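Local structure of phosphotriesterase homology protein (Escherichia coli, 1BF6) at residues D106-G111 / L117-I122. The protein hydrolyses phosphorylated glyceryl acetates and related esters, as well as aromatic acetates and propionates, using two zinc ions per subunit. Sequence-based numbering, arbitrary orientation.
Sequences DEIEQG and LKAGII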
loop_
_atom_site.group_PDB
_atom_site.type_symbol
_atom_site.label_atom_id
_atom_site.label_comp_id
_atom_site.label_asym_id
_atom_site.label_seq_id
_atom_site.Cartn_x
_atom_site.Cartn_y
_atom_site.Cartn_z
ATOM N N ASP A 106 -9.522 -5.786 -16.561
ATOM C CA ASP A 106 -9.604 -4.725 -17.559
ATOM C C ASP A 106 -8.943 -3.424 -17.090
ATOM O O ASP A 106 -8.491 -2.627 -17.904
ATOM C CB ASP A 106 -11.052 -4.440 -17.950
ATOM C CG ASP A 106 -11.702 -5.589 -18.730
ATOM O OD1 ASP A 106 -11.029 -6.586 -19.077
ATOM O OD2 ASP A 106 -12.916 -5.485 -18.983
ATOM N N GLU A 107 -8.954 -3.181 -15.788
ATOM C CA GLU A 107 -8.329 -1.973 -15.267
ATOM C C GLU A 107 -6.812 -2.105 -15.411
ATOM O O GLU A 107 -6.118 -1.111 -15.636
ATOM C CB GLU A 107 -8.755 -1.706 -13.821
ATOM C CG GLU A 107 -10.199 -1.173 -13.729
ATOM C CD GLU A 107 -10.456 -0.276 -12.514
ATOM O OE1 GLU A 107 -9.961 -0.581 -11.410
ATOM O OE2 GLU A 107 -11.186 0.720 -12.675
ATOM N N ILE A 108 -6.334 -3.350 -15.357
ATOM C CA ILE A 108 -4.914 -3.683 -15.505
ATOM C C ILE A 108 -4.498 -3.676 -16.980
ATOM O O ILE A 108 -3.454 -3.122 -17.338
ATOM C CB ILE A 108 -4.618 -5.087 -14.912
ATOM C CG1 ILE A 108 -4.605 -5.025 -13.392
ATOM C CG2 ILE A 108 -3.320 -5.681 -15.481
ATOM C CD1 ILE A 108 -4.613 -6.380 -12.731
ATOM N N GLU A 109 -5.358 -4.239 -17.837
ATOM C CA GLU A 109 -5.085 -4.373 -19.265
ATOM C C GLU A 109 -5.442 -3.216 -20.177
ATOM O O GLU A 109 -4.687 -2.910 -21.091
ATOM C CB GLU A 109 -5.730 -5.665 -19.829
ATOM C CG GLU A 109 -5.383 -6.951 -19.089
ATOM C CD GLU A 109 -3.998 -7.488 -19.424
ATOM O OE1 GLU A 109 -3.110 -6.703 -19.809
ATOM O OE2 GLU A 109 -3.792 -8.712 -19.303
ATOM N N GLN A 110 -6.598 -2.587 -19.962
ATOM C CA GLN A 110 -7.026 -1.486 -20.825
ATOM C C GLN A 110 -6.781 -0.079 -20.279
ATOM O O GLN A 110 -6.357 0.808 -21.016
ATOM C CB GLN A 110 -8.511 -1.620 -21.176
ATOM C CG GLN A 110 -8.950 -3.007 -21.630
ATOM C CD GLN A 110 -8.095 -3.566 -22.754
ATOM O OE1 GLN A 110 -7.758 -2.865 -23.718
ATOM N NE2 GLN A 110 -7.730 -4.838 -22.628
ATOM N N GLY A 111 -7.118 0.141 -19.011
ATOM C CA GLY A 111 -6.930 1.462 -18.435
ATOM C C GLY A 111 -7.900 1.776 -17.313
ATOM O O GLY A 111 -8.858 1.032 -17.051
ATOM N N LEU A 117 -3.672 5.552 -18.478
ATOM C CA LEU A 117 -3.020 4.916 -17.330
ATOM C C LEU A 117 -3.691 3.573 -17.008
ATOM O O LEU A 117 -4.915 3.453 -17.089
ATOM C CB LEU A 117 -3.072 5.847 -16.094
ATOM C CG LEU A 117 -2.373 5.400 -14.797
ATOM C CD1 LEU A 117 -0.884 5.136 -15.069
ATOM C CD2 LEU A 117 -2.524 6.450 -13.700
ATOM N N LYS A 118 -2.886 2.570 -16.650
ATOM C CA LYS A 118 -3.394 1.243 -16.306
ATOM C C LYS A 118 -3.017 0.892 -14.886
ATOM O O LYS A 118 -1.989 1.354 -14.385
ATOM C CB LYS A 118 -2.797 0.172 -17.238
ATOM C CG LYS A 118 -3.178 0.316 -18.701
ATOM C CD LYS A 118 -2.375 -0.631 -19.570
ATOM C CE LYS A 118 -2.693 -0.429 -21.048
ATOM N NZ LYS A 118 -2.378 0.960 -21.481
ATOM N N ALA A 119 -3.831 0.059 -14.239
ATOM C CA ALA A 119 -3.528 -0.390 -12.888
ATOM C C ALA A 119 -2.347 -1.373 -12.957
ATOM O O ALA A 119 -2.315 -2.270 -13.818
ATOM C CB ALA A 119 -4.743 -1.070 -12.257
ATOM N N GLY A 120 -1.361 -1.169 -12.086
ATOM C CA GLY A 120 -0.203 -2.040 -12.052
ATOM C C GLY A 120 -0.206 -3.025 -10.901
ATOM O O GLY A 120 0.696 -3.862 -10.811
ATOM N N ILE A 121 -1.217 -2.957 -10.030
ATOM C CA ILE A 121 -1.312 -3.843 -8.871
ATOM C C ILE A 121 -2.785 -3.952 -8.446
ATOM O O ILE A 121 -3.578 -3.057 -8.745
ATOM C CB ILE A 121 -0.435 -3.283 -7.674
ATOM C CG1 ILE A 121 -0.273 -4.314 -6.560
ATOM C CG2 ILE A 121 -1.048 -1.996 -7.111
ATOM C CD1 ILE A 121 0.832 -3.961 -5.555
ATOM N N ILE A 122 -3.151 -5.084 -7.853
ATOM C CA ILE A 122 -4.517 -5.330 -7.358
ATOM C C ILE A 122 -4.384 -4.912 -5.908
ATOM O O ILE A 122 -3.786 -5.618 -5.087
ATOM C CB ILE A 122 -4.900 -6.819 -7.447
ATOM C CG1 ILE A 122 -4.927 -7.265 -8.915
ATOM C CG2 ILE A 122 -6.229 -7.068 -6.722
ATOM C CD1 ILE A 122 -4.704 -8.736 -9.084
#
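With CG1 set anti to its carbonyl carbon (chi1 -75°) and the chain extended beyond it, Ile-108 runs past the carbonyl of Ala-119 and brings CD1 to 3.9 Å from Ile-122 CG1, the two isoleucines crossing obliquely. On the way, its CG1 passes 4.1 Å from Ala-119 CB. Lys-118 lies along the carbonyls of Ile-108 and Glu-109; its extended methylenes bring CE to 3.2 Å from Glu-109 O, and the bend at chi4 (60°) then turns NZ aside to a weak hydrogen bond with Glu-116 O. Between these side chains, Ala-119 N donates to Glu-107 O at 2.9 Å, nearly straight at 172° but from above the carbonyl plane. Helix 97-109 returns through the short, weakly bonded strand 119-120 and a corner at Ile-121 to strand 122-126, the helix-to-strand return of a TIM barrel, and Ile-122 packs on Ala-143 and Ala-146 of helix 134-150, close to the glucose-binding His-147. Cut back to alanine, Ile-108 would lose CG1 and CD1, which is likely to open a gap beside Ala-119 and Ile-122. Gly-111, first past the helix to leave helical angles, has positive phi, its CA 3.1 Å from Leu-117 O; a CB would jam against Gln-110 O. The Glu-107 carboxylate salt-bridges Arg-60 and hydrogen-bonds Thr-80.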